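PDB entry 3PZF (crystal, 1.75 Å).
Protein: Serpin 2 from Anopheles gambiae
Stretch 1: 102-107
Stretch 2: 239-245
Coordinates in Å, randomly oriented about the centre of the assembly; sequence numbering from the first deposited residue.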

# COMPACT_ATOMS: atom_id res chain seq x y z
N LYS A 102 -16.16 3.26 -14.10
CA LYS A 102 -15.89 2.59 -15.36
C LYS A 102 -14.42 2.62 -15.72
O LYS A 102 -13.96 1.84 -16.56
CB LYS A 102 -16.71 3.24 -16.48
N ASP A 103 -13.67 3.51 -15.07
CA ASP A 103 -12.29 3.78 -15.49
C ASP A 103 -11.24 2.90 -14.84
O ASP A 103 -10.23 2.56 -15.46
CB ASP A 103 -11.95 5.23 -15.21
CG ASP A 103 -12.48 6.16 -16.27
OD1 ASP A 103 -12.17 5.92 -17.47
OD2 ASP A 103 -13.21 7.10 -15.90
N TYR A 104 -11.45 2.56 -13.58
CA TYR A 104 -10.51 1.67 -12.91
C TYR A 104 -11.25 0.84 -11.89
O TYR A 104 -12.41 1.10 -11.60
CB TYR A 104 -9.39 2.48 -12.25
CG TYR A 104 -9.82 3.31 -11.05
CD1 TYR A 104 -9.84 2.74 -9.78
CD2 TYR A 104 -10.19 4.65 -11.19
CE1 TYR A 104 -10.22 3.48 -8.68
CE2 TYR A 104 -10.58 5.40 -10.09
CZ TYR A 104 -10.59 4.80 -8.84
OH TYR A 104 -10.96 5.51 -7.72
N ASP A 105 -10.56 -0.15 -11.36
CA ASP A 105 -11.12 -1.06 -10.38
C ASP A 105 -10.11 -1.13 -9.26
O ASP A 105 -9.00 -1.61 -9.45
CB ASP A 105 -11.29 -2.42 -11.03
CG ASP A 105 -12.22 -3.32 -10.26
OD1 ASP A 105 -12.61 -2.95 -9.14
OD2 ASP A 105 -12.55 -4.39 -10.79
N LEU A 106 -10.48 -0.62 -8.09
CA LEU A 106 -9.60 -0.73 -6.95
C LEU A 106 -10.37 -1.34 -5.79
O LEU A 106 -11.46 -0.87 -5.46
CB LEU A 106 -9.05 0.64 -6.59
CG LEU A 106 -7.88 0.55 -5.59
CD1 LEU A 106 -6.93 1.72 -5.76
CD2 LEU A 106 -8.40 0.49 -4.14
N ASN A 107 -9.83 -2.38 -5.17
CA ASN A 107 -10.52 -2.98 -4.02
C ASN A 107 -9.57 -3.18 -2.86
O ASN A 107 -8.48 -3.75 -3.02
CB ASN A 107 -11.20 -4.31 -4.40
CG ASN A 107 -12.12 -4.83 -3.31
OD1 ASN A 107 -12.89 -4.06 -2.72
ND2 ASN A 107 -12.04 -6.12 -3.02
N TYR A 239 -3.54 7.91 -14.07
CA TYR A 239 -4.46 6.93 -14.63
C TYR A 239 -5.78 7.59 -15.03
O TYR A 239 -6.16 8.61 -14.46
CB TYR A 239 -4.78 5.85 -13.58
CG TYR A 239 -3.62 4.96 -13.19
CD1 TYR A 239 -3.29 3.83 -13.95
CD2 TYR A 239 -2.90 5.21 -12.04
CE1 TYR A 239 -2.24 3.00 -13.57
CE2 TYR A 239 -1.86 4.37 -11.64
CZ TYR A 239 -1.53 3.28 -12.41
OH TYR A 239 -0.50 2.45 -12.03
N ARG A 240 -6.52 6.99 -15.96
CA ARG A 240 -7.84 7.50 -16.33
C ARG A 240 -8.77 7.42 -15.13
O ARG A 240 -8.69 6.50 -14.32
CB ARG A 240 -8.43 6.70 -17.49
CG ARG A 240 -7.58 6.76 -18.75
CD ARG A 240 -8.30 6.25 -19.98
NE ARG A 240 -7.40 6.31 -21.12
CZ ARG A 240 -7.18 7.40 -21.87
NH1 ARG A 240 -7.83 8.53 -21.61
NH2 ARG A 240 -6.32 7.35 -22.88
N GLY A 241 -9.65 8.41 -15.01
CA GLY A 241 -10.61 8.44 -13.91
C GLY A 241 -10.57 9.72 -13.09
O GLY A 241 -11.40 9.92 -12.21
N ASN A 242 -9.59 10.58 -13.39
CA ASN A 242 -9.37 11.83 -12.66
C ASN A 242 -9.25 11.64 -11.17
O ASN A 242 -9.76 12.45 -10.39
CB ASN A 242 -10.49 12.84 -12.93
CG ASN A 242 -10.48 13.34 -14.36
OD1 ASN A 242 -11.50 13.32 -15.04
ND2 ASN A 242 -9.31 13.78 -14.83
N LYS A 243 -8.59 10.57 -10.76
CA LYS A 243 -8.45 10.31 -9.33
C LYS A 243 -7.08 9.80 -8.93
O LYS A 243 -6.53 10.27 -7.92
CB LYS A 243 -9.49 9.31 -8.85
CG LYS A 243 -9.27 8.94 -7.40
CD LYS A 243 -10.58 8.66 -6.69
CE LYS A 243 -11.43 9.91 -6.59
NZ LYS A 243 -12.80 9.53 -6.20
N LEU A 244 -6.55 8.84 -9.68
CA LEU A 244 -5.34 8.15 -9.26
C LEU A 244 -4.16 8.51 -10.17
O LEU A 244 -4.34 8.78 -11.37
CB LEU A 244 -5.53 6.63 -9.34
CG LEU A 244 -6.64 6.08 -8.44
CD1 LEU A 244 -6.71 4.59 -8.66
CD2 LEU A 244 -6.35 6.40 -6.98
N ALA A 245 -2.96 8.51 -9.60
CA ALA A 245 -1.73 8.65 -10.41
C ALA A 245 -0.61 7.85 -9.79
O ALA A 245 -0.64 7.62 -8.60
CB ALA A 245 -1.35 10.14 -10.49
O HOH W 1 -7.93 3.87 -15.03

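The two stretches, whose touching residues are at least 136 positions apart in sequence, bury 311 Å² between them without a single direct hydrogen bond; the contact rests on packing and on one bridging water.

Apolar packing centres on the buried ring of Tyr-104. Leu-244 places CD1 over one face of this ring, 3.8 Å from the ring centroid of Tyr-104 and only 14° off the normal, a CH-pi arrangement in which the methyl sits almost directly above the aromatic system. The closest atoms of the pair are Tyr-104 CE1 and Leu-244 CD1, at 3.7 Å. The same methyl also meets the next inward-pointing side chain of stretch 1, with Leu-106 CD1 lying 4.1 Å from Leu-244 CD1. Asp-105, between them, directs its CA-to-CB bond away and takes no part. At the far end of the ring, Tyr-104 OH approaches Lys-243 CD at 3.3 Å, a contact with the aliphatic part of the lysine; the hydroxyl and Lys-243 NZ both find hydrogen-bonding partners elsewhere in the structure.

A second group of van der Waals contacts involves Asp-103 and the main chain of Arg-240 and Gly-241. Asp-103 CB lies 3.6 Å from Arg-240 O, and Asp-103 OD2 comes within 3.5 Å of Gly-241 CA. The arginine contributes its near end, since the rest of its side chain leads away. Here the backbones draw together, with the CA atoms of Asp-103 and Gly-241 5.2 Å apart. The absence of a side chain suits this approach: an ideal CB on Gly-241 would lie 3.2 Å from Tyr-104 CD2 and 3.4 Å from Asp-103 CB. Its phi of 125° and psi of -6° independently call for glycine.

Water 1 supplies the polar link, donating to Asp-103 O at 2.7 Å and to Arg-240 O at 2.8 Å, thereby joining two carbonyls that cannot hydrogen-bond to each other.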